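Local atomic coordinates of aspartate aminotransferase, cytoplasmic (Schizosaccharomyces pombe 972h-, PDB entry 6JPK), a protein that catalyses the pyridoxal 5'-phosphate-dependent transfer of the amino group of L-aspartate to 2-oxoglutarate, giving oxaloacetate and L-glutamate. Residues 341-346 / 400-405; 48-53 / 314-319; 89-94 / 236-241; 77-82 / 301-306. The protein carries 1 engineered substitution. One frame throughout, in Å; residues are numbered along the deposited sequence.

Three of the four contacts are nested along the chain: contact 3 (89-94 / 236-241) lies inside the loop closed by contact 4 (77-82 / 301-306), which lies inside the loop closed by contact 2 (48-53 / 314-319). Contact 1 (341-346 / 400-405) follows them in sequence. Contacts 2 and 4, with centres about 15 Å apart, touch, Val53 and Trp316 packing on Ile306. Contact 3 is about 19 Å from contact 4, centre to centre. Helix 310-340 begins near contact 2 and ends at contact 1, about 36 Å away between centres, so it links the cofactor-binding body of the homodimeric enzyme to its C-terminal part.

Contact 1 of 4, residues 341-346 / 400-405; sequences LKTPGS and AFNHAV
Thr343 and Asn402 join the loop that leaves long helix 310-340 to the C-terminal helix 394-407, in the small domain of this aminotransferase. The helix closes in a Schellman motif at Lys342, whose positive phi turns the chain so that Thr343 faces the second helix. The polar part is one hydrogen bond: Thr343 OG1 donates to Asn402 OD1 at 2.8 Å, with the hydroxyl oxygen tilted 18° from the carbonyl plane. Asn402 OD1 also accepts from Arg406 NE, while Arg406 NH2 bonds to Leu341 O; one arginine thus ties the same amide to the helix end.

The apolar part flanks this bond. Leu341 lays CB and CD1 against the Asn402 side chain, CD1 coming within 3.8 Å of Asn402 CB. Thr343 suits its place because it is two-faced: with CG2 anti to the backbone N (OG1 at chi1 -54°), the methyl turns to Val405 while the hydroxyl keeps to Asn402. An alanine here would probably leave Asn402 OD1 without its hydroxyl donor and open a gap beside Val405. Pro344 and Val405 run alongside each other, pointing opposite ways, with Pro344 CD 4.1 Å from Val405 CG1.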
loop_
_atom_site.group_PDB
_atom_site.type_symbol
_atom_site.label_atom_id
_atom_site.label_comp_id
_atom_site.label_asym_id
_atom_site.label_seq_id
_atom_site.Cartn_x
_atom_site.Cartn_y
_atom_site.Cartn_z
ATOM N N LEU A 341 24.977 -0.421 -40.220
ATOM C CA LEU A 341 25.354 -1.814 -40.419
ATOM C C LEU A 341 24.516 -2.494 -41.489
ATOM O O LEU A 341 24.784 -3.657 -41.807
ATOM C CB LEU A 341 25.230 -2.583 -39.099
ATOM C CG LEU A 341 26.234 -2.194 -38.013
ATOM C CD1 LEU A 341 25.828 -2.733 -36.650
ATOM C CD2 LEU A 341 27.640 -2.683 -38.401
ATOM N N LYS A 342 23.498 -1.810 -42.019
ATOM C CA LYS A 342 22.630 -2.355 -43.069
ATOM C C LYS A 342 21.908 -3.622 -42.602
ATOM O O LYS A 342 21.716 -4.566 -43.374
ATOM C CB LYS A 342 23.420 -2.630 -44.354
ATOM C CG LYS A 342 24.122 -1.415 -44.967
ATOM C CD LYS A 342 25.147 -1.879 -45.999
ATOM C CE LYS A 342 25.782 -0.716 -46.744
ATOM N NZ LYS A 342 24.883 -0.182 -47.809
ATOM N N THR A 343 21.516 -3.649 -41.330
ATOM C CA THR A 343 20.786 -4.792 -40.793
ATOM C C THR A 343 19.494 -4.992 -41.583
ATOM O O THR A 343 18.766 -4.018 -41.825
ATOM C CB THR A 343 20.479 -4.582 -39.309
ATOM O OG1 THR A 343 21.698 -4.284 -38.609
ATOM C CG2 THR A 343 19.864 -5.836 -38.705
ATOM N N PRO A 344 19.194 -6.214 -42.031
ATOM C CA PRO A 344 17.961 -6.439 -42.792
ATOM C C PRO A 344 16.737 -5.986 -42.014
ATOM O O PRO A 344 16.675 -6.107 -40.789
ATOM C CB PRO A 344 17.952 -7.959 -43.013
ATOM C CG PRO A 344 19.396 -8.355 -42.955
ATOM C CD PRO A 344 20.025 -7.433 -41.940
ATOM N N GLY A 345 15.760 -5.459 -42.741
ATOM C CA GLY A 345 14.533 -4.970 -42.148
ATOM C C GLY A 345 14.567 -3.467 -41.935
ATOM O O GLY A 345 15.580 -2.795 -42.135
ATOM N N SER A 346 13.425 -2.934 -41.520
ATOM C CA SER A 346 13.306 -1.512 -41.228
ATOM C C SER A 346 13.388 -1.304 -39.723
ATOM O O SER A 346 12.879 -2.114 -38.944
ATOM C CB SER A 346 11.999 -0.939 -41.773
ATOM O OG SER A 346 10.894 -1.563 -41.149
ATOM N N ALA A 400 25.178 -6.820 -31.659
ATOM C CA ALA A 400 24.470 -8.055 -31.329
ATOM C C ALA A 400 23.215 -8.212 -32.170
ATOM O O ALA A 400 22.974 -9.281 -32.744
ATOM C CB ALA A 400 24.097 -8.076 -29.848
ATOM N N PHE A 401 22.380 -7.164 -32.211
ATOM C CA PHE A 401 21.156 -7.211 -33.004
ATOM C C PHE A 401 21.478 -7.478 -34.469
ATOM O O PHE A 401 20.845 -8.324 -35.115
ATOM C CB PHE A 401 20.366 -5.903 -32.863
ATOM C CG PHE A 401 19.683 -5.716 -31.516
ATOM C CD1 PHE A 401 19.944 -6.558 -30.446
ATOM C CD2 PHE A 401 18.761 -4.697 -31.338
ATOM C CE1 PHE A 401 19.316 -6.378 -29.215
ATOM C CE2 PHE A 401 18.126 -4.506 -30.105
ATOM C CZ PHE A 401 18.400 -5.354 -29.046
ATOM N N ASN A 402 22.458 -6.754 -35.012
ATOM C CA ASN A 402 22.833 -6.938 -36.408
ATOM C C ASN A 402 23.208 -8.388 -36.675
ATOM O O ASN A 402 22.709 -9.011 -37.620
ATOM C CB ASN A 402 23.989 -6.005 -36.764
ATOM C CG ASN A 402 24.520 -6.236 -38.169
ATOM O OD1 ASN A 402 23.819 -6.006 -39.150
ATOM N ND2 ASN A 402 25.764 -6.687 -38.269
ATOM N N HIS A 403 24.063 -8.951 -35.821
ATOM C CA HIS A 403 24.501 -10.332 -36.006
ATOM C C HIS A 403 23.325 -11.300 -35.878
ATOM O O HIS A 403 23.157 -12.207 -36.699
ATOM C CB HIS A 403 25.590 -10.649 -34.986
ATOM C CG HIS A 403 26.320 -11.928 -35.240
ATOM N ND1 HIS A 403 27.402 -12.324 -34.483
ATOM C CD2 HIS A 403 26.126 -12.901 -36.163
ATOM C CE1 HIS A 403 27.841 -13.491 -34.927
ATOM N NE2 HIS A 403 27.080 -13.865 -35.943
ATOM N N ALA A 404 22.500 -11.115 -34.849
ATOM C CA ALA A 404 21.385 -12.025 -34.596
ATOM C C ALA A 404 20.402 -12.044 -35.766
ATOM O O ALA A 404 19.963 -13.112 -36.211
ATOM C CB ALA A 404 20.673 -11.629 -33.299
ATOM N N VAL A 405 20.047 -10.870 -36.280
ATOM C CA VAL A 405 19.080 -10.798 -37.369
ATOM C C VAL A 405 19.659 -11.389 -38.652
ATOM O O VAL A 405 18.970 -12.114 -39.381
ATOM C CB VAL A 405 18.618 -9.345 -37.564
ATOM C CG1 VAL A 405 17.839 -9.189 -38.886
ATOM C CG2 VAL A 405 17.771 -8.928 -36.378
#

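Contact 2 of 4, residues 48-53 / 314-319; sequences WILPAV and AEWEQD
Asp319 reaches from helix 310-340 to the start of helix 51-62, where its OD2 accepts the backbone N-H of Ala52 at 2.8 Å. The bond is nearly straight, 164° at the hydrogen, and uses the syn lone pair of OD2. Asp319 CG lies anti to its own carbonyl carbon (chi1 -61°), which turns the carboxylate toward that helix start. Leu50 holds the N-cap position but has no polar side chain, and Pro51 has no N-H, so a carboxylate distant in sequence serves the first turn; its negative charge is probably favoured by the positive end of the helix dipole. Pro51 lies alongside the carboxylate, its CD 3.4 Å from Asp319 OD1, and Leu50 CB lies 3.4 Å from Asp319 OD2.

Beside this bond the backbones come close, with Ala52 CA 5.2 Å from Trp316 CA. Alanine suits so near an approach: Ala52 CB rests 3.6 Å from Trp316 N and touches Trp316 CB. Leu50 CD1 meets the edge of the Trp316 indole at CD1, near the ring plane.

In the next shell Trp316 NE1 donates to Asn256 O, next to Lys255, the probable cofactor-bearing lysine, and Glu315 forms a salt bridge with Lys55 and a hydrogen bond with Gln311. Further out, Val53 packs on His68 of the second subunit, Trp316 on Leu230 of helix 230-233, and both on Ile306 of helix 297-308.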
loop_
_atom_site.group_PDB
_atom_site.type_symbol
_atom_site.label_atom_id
_atom_site.label_comp_id
_atom_site.label_asym_id
_atom_site.label_seq_id
_atom_site.Cartn_x
_atom_site.Cartn_y
_atom_site.Cartn_z
ATOM N N TRP A 48 19.032 7.261 -10.825
ATOM C CA TRP A 48 19.238 8.696 -10.954
ATOM C C TRP A 48 18.141 9.420 -10.190
ATOM O O TRP A 48 16.990 9.442 -10.632
ATOM C CB TRP A 48 19.245 9.107 -12.428
ATOM C CG TRP A 48 19.689 10.520 -12.676
ATOM C CD1 TRP A 48 20.944 11.023 -12.523
ATOM C CD2 TRP A 48 18.873 11.608 -13.142
ATOM N NE1 TRP A 48 20.967 12.355 -12.860
ATOM C CE2 TRP A 48 19.705 12.736 -13.243
ATOM C CE3 TRP A 48 17.518 11.732 -13.480
ATOM C CZ2 TRP A 48 19.230 13.981 -13.670
ATOM C CZ3 TRP A 48 17.048 12.965 -13.899
ATOM C CH2 TRP A 48 17.906 14.072 -13.993
ATOM N N ILE A 49 18.493 10.040 -9.066
ATOM C CA ILE A 49 17.531 10.854 -8.329
ATOM C C ILE A 49 17.406 12.206 -9.022
ATOM O O ILE A 49 18.410 12.879 -9.292
ATOM C CB ILE A 49 17.954 11.012 -6.859
ATOM C CG1 ILE A 49 18.099 9.642 -6.190
ATOM C CG2 ILE A 49 16.911 11.848 -6.096
ATOM C CD1 ILE A 49 18.847 9.701 -4.857
ATOM N N LEU A 50 16.174 12.603 -9.352
ATOM C CA LEU A 50 15.955 13.900 -10.054
ATOM C C LEU A 50 16.354 15.056 -9.130
ATOM O O LEU A 50 15.848 15.093 -7.991
ATOM C CB LEU A 50 14.481 14.002 -10.460
ATOM C CG LEU A 50 13.893 12.756 -11.118
ATOM C CD1 LEU A 50 12.844 13.132 -12.154
ATOM C CD2 LEU A 50 14.987 11.909 -11.751
ATOM N N PRO A 51 17.224 15.963 -9.597
ATOM C CA PRO A 51 17.629 17.097 -8.746
ATOM C C PRO A 51 16.453 17.806 -8.087
ATOM O O PRO A 51 16.525 18.146 -6.902
ATOM C CB PRO A 51 18.381 18.013 -9.724
ATOM C CG PRO A 51 18.930 17.057 -10.774
ATOM C CD PRO A 51 17.857 16.003 -10.930
ATOM N N ALA A 52 15.350 17.994 -8.814
ATOM C CA ALA A 52 14.187 18.649 -8.217
ATOM C C ALA A 52 13.585 17.812 -7.093
ATOM O O ALA A 52 13.091 18.368 -6.108
ATOM C CB ALA A 52 13.138 18.936 -9.288
ATOM N N VAL A 53 13.634 16.486 -7.210
ATOM C CA VAL A 53 13.077 15.632 -6.167
ATOM C C VAL A 53 13.972 15.641 -4.941
ATOM O O VAL A 53 13.489 15.700 -3.805
ATOM C CB VAL A 53 12.860 14.202 -6.703
ATOM C CG1 VAL A 53 12.735 13.197 -5.556
ATOM C CG2 VAL A 53 11.634 14.163 -7.608
ATOM N N ALA A 314 9.188 24.092 -12.478
ATOM C CA ALA A 314 10.024 24.364 -13.644
ATOM C C ALA A 314 11.306 23.534 -13.621
ATOM O O ALA A 314 11.772 23.070 -14.668
ATOM C CB ALA A 314 10.362 25.856 -13.718
ATOM N N GLU A 315 11.908 23.365 -12.442
ATOM C CA GLU A 315 13.119 22.553 -12.355
ATOM C C GLU A 315 12.811 21.082 -12.595
ATOM O O GLU A 315 13.603 20.372 -13.223
ATOM C CB GLU A 315 13.791 22.771 -10.999
ATOM C CG GLU A 315 14.294 24.229 -10.861
ATOM C CD GLU A 315 14.728 24.608 -9.460
ATOM O OE1 GLU A 315 14.972 23.696 -8.647
ATOM O OE2 GLU A 315 14.851 25.832 -9.183
ATOM N N TRP A 316 11.657 20.611 -12.118
ATOM C CA TRP A 316 11.236 19.248 -12.427
ATOM C C TRP A 316 11.090 19.053 -13.934
ATOM O O TRP A 316 11.510 18.019 -14.473
ATOM C CB TRP A 316 9.932 18.922 -11.695
ATOM C CG TRP A 316 9.335 17.564 -12.008
ATOM C CD1 TRP A 316 9.984 16.352 -12.026
ATOM C CD2 TRP A 316 7.958 17.284 -12.322
ATOM N NE1 TRP A 316 9.092 15.342 -12.343
ATOM C CE2 TRP A 316 7.849 15.888 -12.528
ATOM C CE3 TRP A 316 6.811 18.082 -12.452
ATOM C CZ2 TRP A 316 6.634 15.270 -12.851
ATOM C CZ3 TRP A 316 5.596 17.458 -12.784
ATOM C CH2 TRP A 316 5.528 16.069 -12.984
ATOM N N GLU A 317 10.520 20.043 -14.635
ATOM C CA GLU A 317 10.383 19.929 -16.089
ATOM C C GLU A 317 11.742 19.823 -16.772
ATOM O O GLU A 317 11.882 19.106 -17.774
ATOM C CB GLU A 317 9.600 21.120 -16.654
ATOM C CG GLU A 317 8.088 21.030 -16.414
ATOM C CD GLU A 317 7.349 22.248 -16.950
ATOM O OE1 GLU A 317 7.816 23.390 -16.696
ATOM O OE2 GLU A 317 6.314 22.059 -17.632
ATOM N N GLN A 318 12.753 20.532 -16.251
ATOM C CA GLN A 318 14.120 20.328 -16.730
ATOM C C GLN A 318 14.588 18.890 -16.508
ATOM O O GLN A 318 15.255 18.313 -17.373
ATOM C CB GLN A 318 15.084 21.305 -16.046
ATOM C CG GLN A 318 14.970 22.719 -16.561
ATOM C CD GLN A 318 15.003 22.767 -18.079
ATOM O OE1 GLN A 318 15.973 22.333 -18.708
ATOM N NE2 GLN A 318 13.923 23.271 -18.678
ATOM N N ASP A 319 14.289 18.306 -15.344
ATOM C CA ASP A 319 14.674 16.914 -15.101
ATOM C C ASP A 319 13.957 15.953 -16.058
ATOM O O ASP A 319 14.550 14.969 -16.515
ATOM C CB ASP A 319 14.385 16.517 -13.650
ATOM C CG ASP A 319 15.162 17.362 -12.617
ATOM O OD1 ASP A 319 16.119 18.088 -12.974
ATOM O OD2 ASP A 319 14.805 17.287 -11.422
#

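Contact 3 of 4, residues 89-94 / 236-241; sequences RPNPHL and ALNEFV
Asn91 and Asn238 meet amide to amide. Asn91 ND2 donates to Asn238 OD1 at 3.0 Å with 160° at the hydrogen, and the donor lies in the carbonyl plane, on a lone pair. The two amide planes are nearly coplanar, 19° apart, so the N-H of one can point at the in-plane lone pair of the other. Asn238 CG lies anti to its own carbonyl carbon (chi1 -75°), which sends the amide toward Asn91. Asn91 ND2 also donates to a water, which in turn donates to Asn238 O at 2.8 Å, so side chain and backbone of Asn238 are both engaged. The other end of the Asn238 amide is held too, its ND2 donating to Leu87 O and Ser234 O.

Pro90, crossing Asn238 at about a right angle, packs its CD against the amide oxygen, 3.5 Å from Asn238 OD1. The apolar pair is Leu94 and Val241, which meet tip to tip, with Leu94 CD1 3.9 Å from Val241 CG2, while Val241 CG1 meets the amide carbon of Asn91.

In the fold, helix 235-241 lies in the beta-alpha-beta crossover between the adjacent parallel strands 215-220 and 247-252, and the loop after helix 77-87 packs on it. An alanine in place of Asn238 would probably leave the carbonyls of Leu87 and Ser234 without their donor and Asn91 without its amide acceptor. Asparagine, acceptor and donor at once, has its orientation fixed here: OD1 to an N-H, ND2 to carbonyl oxygens.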
loop_
_atom_site.group_PDB
_atom_site.type_symbol
_atom_site.label_atom_id
_atom_site.label_comp_id
_atom_site.label_asym_id
_atom_site.label_seq_id
_atom_site.Cartn_x
_atom_site.Cartn_y
_atom_site.Cartn_z
ATOM N N ARG A 89 -4.314 20.194 -16.987
ATOM C CA ARG A 89 -4.005 21.618 -17.125
ATOM C C ARG A 89 -4.883 22.317 -18.164
ATOM O O ARG A 89 -5.324 23.449 -17.888
ATOM C CB ARG A 89 -2.503 21.811 -17.413
ATOM C CG ARG A 89 -1.582 21.161 -16.348
ATOM C CD ARG A 89 -0.308 21.974 -16.048
ATOM N NE ARG A 89 0.667 21.903 -17.134
ATOM C CZ ARG A 89 1.728 22.700 -17.256
ATOM N NH1 ARG A 89 1.968 23.651 -16.356
ATOM N NH2 ARG A 89 2.548 22.548 -18.290
ATOM N N PRO A 90 -5.205 21.726 -19.325
ATOM C CA PRO A 90 -6.161 22.388 -20.235
ATOM C C PRO A 90 -7.606 22.373 -19.752
ATOM O O PRO A 90 -8.448 22.993 -20.409
ATOM C CB PRO A 90 -6.031 21.586 -21.537
ATOM C CG PRO A 90 -4.719 20.833 -21.413
ATOM C CD PRO A 90 -4.605 20.535 -19.956
ATOM N N ASN A 91 -7.940 21.694 -18.655
ATOM C CA ASN A 91 -9.334 21.584 -18.206
ATOM C C ASN A 91 -9.458 21.834 -16.703
ATOM O O ASN A 91 -9.935 20.973 -15.953
ATOM C CB ASN A 91 -9.897 20.213 -18.577
ATOM C CG ASN A 91 -10.200 20.089 -20.055
ATOM O OD1 ASN A 91 -11.075 20.765 -20.557
ATOM N ND2 ASN A 91 -9.483 19.210 -20.753
ATOM N N PRO A 92 -9.055 23.019 -16.229
ATOM C CA PRO A 92 -9.127 23.285 -14.782
ATOM C C PRO A 92 -10.543 23.276 -14.226
ATOM O O PRO A 92 -10.704 23.137 -13.005
ATOM C CB PRO A 92 -8.480 24.674 -14.644
ATOM C CG PRO A 92 -8.704 25.328 -15.989
ATOM C CD PRO A 92 -8.592 24.199 -16.991
ATOM N N HIS A 93 -11.570 23.416 -15.077
ATOM C CA HIS A 93 -12.949 23.422 -14.591
ATOM C C HIS A 93 -13.348 22.093 -13.955
ATOM O O HIS A 93 -14.277 22.070 -13.140
ATOM C CB HIS A 93 -13.923 23.746 -15.730
ATOM C CG HIS A 93 -14.060 22.637 -16.725
ATOM N ND1 HIS A 93 -13.124 22.403 -17.710
ATOM C CD2 HIS A 93 -15.008 21.677 -16.869
ATOM C CE1 HIS A 93 -13.496 21.353 -18.425
ATOM N NE2 HIS A 93 -14.634 20.894 -17.933
ATOM N N LEU A 94 -12.683 20.985 -14.309
ATOM C CA LEU A 94 -13.007 19.706 -13.671
ATOM C C LEU A 94 -12.723 19.752 -12.179
ATOM O O LEU A 94 -13.488 19.202 -11.374
ATOM C CB LEU A 94 -12.225 18.560 -14.313
ATOM C CG LEU A 94 -12.455 18.312 -15.804
ATOM C CD1 LEU A 94 -11.419 17.302 -16.335
ATOM C CD2 LEU A 94 -13.885 17.838 -16.086
ATOM N N ALA A 236 -4.234 12.772 -24.709
ATOM C CA ALA A 236 -5.355 11.862 -24.934
ATOM C C ALA A 236 -6.403 11.987 -23.838
ATOM O O ALA A 236 -7.607 11.974 -24.124
ATOM C CB ALA A 236 -4.853 10.417 -25.036
ATOM N N LEU A 237 -5.959 12.086 -22.576
ATOM C CA LEU A 237 -6.849 12.339 -21.449
ATOM C C LEU A 237 -7.697 13.576 -21.666
ATOM O O LEU A 237 -8.914 13.562 -21.450
ATOM C CB LEU A 237 -6.038 12.539 -20.169
ATOM C CG LEU A 237 -5.921 11.413 -19.174
ATOM C CD1 LEU A 237 -5.277 10.236 -19.867
ATOM C CD2 LEU A 237 -5.082 11.915 -18.007
ATOM N N ASN A 238 -7.049 14.680 -22.026
ATOM C CA ASN A 238 -7.762 15.940 -22.139
ATOM C C ASN A 238 -8.638 15.975 -23.379
ATOM O O ASN A 238 -9.665 16.666 -23.394
ATOM C CB ASN A 238 -6.763 17.094 -22.114
ATOM C CG ASN A 238 -6.236 17.344 -20.707
ATOM O OD1 ASN A 238 -6.926 17.927 -19.868
ATOM N ND2 ASN A 238 -5.044 16.860 -20.429
ATOM N N GLU A 239 -8.263 15.237 -24.418
ATOM C CA GLU A 239 -9.152 15.147 -25.573
ATOM C C GLU A 239 -10.434 14.414 -25.207
ATOM O O GLU A 239 -11.532 14.819 -25.616
ATOM C CB GLU A 239 -8.443 14.453 -26.734
ATOM C CG GLU A 239 -9.110 14.691 -28.085
ATOM C CD GLU A 239 -9.023 16.155 -28.552
ATOM O OE1 GLU A 239 -8.218 16.956 -27.997
ATOM O OE2 GLU A 239 -9.768 16.504 -29.486
ATOM N N PHE A 240 -10.316 13.348 -24.406
ATOM C CA PHE A 240 -11.491 12.574 -24.033
ATOM C C PHE A 240 -12.458 13.395 -23.191
ATOM O O PHE A 240 -13.673 13.172 -23.262
ATOM C CB PHE A 240 -11.076 11.291 -23.302
ATOM C CG PHE A 240 -12.200 10.304 -23.140
ATOM C CD1 PHE A 240 -12.630 9.546 -24.216
ATOM C CD2 PHE A 240 -12.832 10.142 -21.919
ATOM C CE1 PHE A 240 -13.676 8.642 -24.083
ATOM C CE2 PHE A 240 -13.884 9.235 -21.774
ATOM C CZ PHE A 240 -14.308 8.486 -22.854
ATOM N N VAL A 241 -11.952 14.368 -22.426
ATOM C CA VAL A 241 -12.822 15.215 -21.604
ATOM C C VAL A 241 -13.888 15.900 -22.452
ATOM O O VAL A 241 -15.023 16.101 -21.996
ATOM C CB VAL A 241 -11.991 16.254 -20.821
ATOM C CG1 VAL A 241 -12.922 17.242 -20.084
ATOM C CG2 VAL A 241 -11.056 15.565 -19.831
HETATM O O HOH W 1 -9.725 19.388 -23.919
#

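Contact 4 of 4, residues 77-82 / 301-306; sequences PRFTKA and RIAAEI
Phe79 and Ala304 bring helix 77-87 against helix 297-308 in a close helix-helix packing, away from the annotated substrate and cofactor sites. The segment axes pass 8.4 Å apart with an angle of 58° between their directions. Alanine makes so near an approach possible: the CA atoms of Phe79 and Ala304 are 4.6 Å apart, and Ala304 CB rests 3.9 Å from Phe79 N. Phe79 CG, anti to the backbone N (chi1 167°), carries the ring out beside Ala303, whose CB meets the ring edge, near its plane, 3.7 Å from Phe79 CE1. Phe79 also touches Ala300, one turn earlier in helix 297-308.

Both helices belong to the large, pyridoxal-phosphate-binding domain of the aminotransferase fold; Phe79 also touches Gln104 of strand 100-106, at one edge of the large mixed sheet.

On the exposed side of the contact Arg78 takes the crowded position for CG (chi1 47°) and then runs extended to NE; beyond it Arg78 NH1 lies 3.9 Å from Ala304 CB. Arg78 NH1 and Glu305 OE1, at 4.4 Å, are too far apart for a salt bridge. A water in the guanidinium plane, at its edge, joins them, accepting from Arg78 NH1 and donating to Glu305 OE1 at 2.9 Å and to Arg301 O. The guanidinium of Arg301 itself turns elsewhere, to a salt bridge with Glu262 of the second subunit.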
loop_
_atom_site.group_PDB
_atom_site.type_symbol
_atom_site.label_atom_id
_atom_site.label_comp_id
_atom_site.label_asym_id
_atom_site.label_seq_id
_atom_site.Cartn_x
_atom_site.Cartn_y
_atom_site.Cartn_z
ATOM N N PRO A 77 -4.218 16.102 0.994
ATOM C CA PRO A 77 -5.065 16.873 0.064
ATOM C C PRO A 77 -4.290 17.718 -0.932
ATOM O O PRO A 77 -4.694 17.807 -2.098
ATOM C CB PRO A 77 -5.916 17.737 1.008
ATOM C CG PRO A 77 -5.973 16.936 2.281
ATOM C CD PRO A 77 -4.606 16.301 2.401
ATOM N N ARG A 78 -3.182 18.340 -0.526
ATOM C CA ARG A 78 -2.460 19.144 -1.502
ATOM C C ARG A 78 -1.740 18.277 -2.525
ATOM O O ARG A 78 -1.368 18.781 -3.591
ATOM C CB ARG A 78 -1.471 20.087 -0.813
ATOM C CG ARG A 78 -0.614 19.442 0.238
ATOM C CD ARG A 78 -0.218 20.472 1.312
ATOM N NE ARG A 78 0.535 19.846 2.398
ATOM C CZ ARG A 78 1.806 19.484 2.281
ATOM N NH1 ARG A 78 2.439 19.702 1.128
ATOM N NH2 ARG A 78 2.440 18.909 3.303
ATOM N N PHE A 79 -1.530 16.990 -2.223
ATOM C CA PHE A 79 -1.054 16.079 -3.257
ATOM C C PHE A 79 -2.177 15.675 -4.208
ATOM O O PHE A 79 -2.027 15.788 -5.428
ATOM C CB PHE A 79 -0.420 14.829 -2.647
ATOM C CG PHE A 79 -0.190 13.722 -3.660
ATOM C CD1 PHE A 79 0.854 13.805 -4.576
ATOM C CD2 PHE A 79 -1.035 12.614 -3.708
ATOM C CE1 PHE A 79 1.060 12.796 -5.513
ATOM C CE2 PHE A 79 -0.831 11.588 -4.639
ATOM C CZ PHE A 79 0.213 11.683 -5.540
ATOM N N THR A 80 -3.306 15.174 -3.679
ATOM C CA THR A 80 -4.341 14.680 -4.585
ATOM C C THR A 80 -4.858 15.801 -5.475
ATOM O O THR A 80 -5.137 15.581 -6.661
ATOM C CB THR A 80 -5.502 14.030 -3.823
ATOM O OG1 THR A 80 -6.109 14.995 -2.958
ATOM C CG2 THR A 80 -5.035 12.801 -3.008
ATOM N N LYS A 81 -4.970 17.019 -4.935
ATOM C CA LYS A 81 -5.431 18.120 -5.778
ATOM C C LYS A 81 -4.407 18.444 -6.862
ATOM O O LYS A 81 -4.762 18.596 -8.035
ATOM C CB LYS A 81 -5.735 19.360 -4.936
ATOM C CG LYS A 81 -6.371 20.509 -5.745
ATOM C CD LYS A 81 -6.563 21.752 -4.887
ATOM C CE LYS A 81 -7.170 22.906 -5.679
ATOM N NZ LYS A 81 -7.086 24.186 -4.908
ATOM N N ALA A 82 -3.124 18.555 -6.488
ATOM C CA ALA A 82 -2.078 18.882 -7.460
ATOM C C ALA A 82 -1.894 17.773 -8.495
ATOM O O ALA A 82 -1.597 18.053 -9.665
ATOM C CB ALA A 82 -0.756 19.140 -6.737
ATOM N N ARG A 301 4.312 13.991 0.017
ATOM C CA ARG A 301 4.791 15.306 0.428
ATOM C C ARG A 301 5.775 15.858 -0.592
ATOM O O ARG A 301 5.737 17.043 -0.923
ATOM C CB ARG A 301 5.436 15.236 1.818
ATOM C CG ARG A 301 4.463 14.975 2.966
ATOM C CD ARG A 301 5.178 15.003 4.343
ATOM N NE ARG A 301 6.280 14.049 4.385
ATOM C CZ ARG A 301 6.323 12.950 5.146
ATOM N NH1 ARG A 301 5.328 12.642 5.981
ATOM N NH2 ARG A 301 7.390 12.159 5.083
ATOM N N ILE A 302 6.641 15.001 -1.129
ATOM C CA ILE A 302 7.644 15.453 -2.087
ATOM C C ILE A 302 6.973 15.922 -3.368
ATOM O O ILE A 302 7.249 17.018 -3.867
ATOM C CB ILE A 302 8.663 14.329 -2.363
ATOM C CG1 ILE A 302 9.591 14.147 -1.164
ATOM C CG2 ILE A 302 9.471 14.614 -3.628
ATOM C CD1 ILE A 302 10.479 12.902 -1.283
ATOM N N ALA A 303 6.056 15.100 -3.894
ATOM C CA ALA A 303 5.351 15.426 -5.125
ATOM C C ALA A 303 4.518 16.688 -4.962
ATOM O O ALA A 303 4.504 17.553 -5.848
ATOM C CB ALA A 303 4.472 14.237 -5.548
ATOM N N ALA A 304 3.824 16.823 -3.825
ATOM C CA ALA A 304 3.042 18.032 -3.602
ATOM C C ALA A 304 3.952 19.250 -3.539
ATOM O O ALA A 304 3.591 20.326 -4.025
ATOM C CB ALA A 304 2.216 17.915 -2.318
ATOM N N GLU A 305 5.145 19.099 -2.958
ATOM C CA GLU A 305 6.049 20.245 -2.863
ATOM C C GLU A 305 6.448 20.725 -4.255
ATOM O O GLU A 305 6.381 21.922 -4.555
ATOM C CB GLU A 305 7.284 19.879 -2.033
ATOM C CG GLU A 305 8.057 21.074 -1.552
ATOM C CD GLU A 305 7.266 21.924 -0.542
ATOM O OE1 GLU A 305 6.361 21.386 0.154
ATOM O OE2 GLU A 305 7.549 23.137 -0.457
ATOM N N ILE A 306 6.838 19.790 -5.126
ATOM C CA ILE A 306 7.173 20.133 -6.506
ATOM C C ILE A 306 5.982 20.771 -7.215
ATOM O O ILE A 306 6.091 21.860 -7.796
ATOM C CB ILE A 306 7.660 18.883 -7.258
ATOM C CG1 ILE A 306 9.013 18.413 -6.699
ATOM C CG2 ILE A 306 7.739 19.159 -8.750
ATOM C CD1 ILE A 306 9.553 17.153 -7.396
HETATM O O HOH W 2 4.796 18.952 0.623
#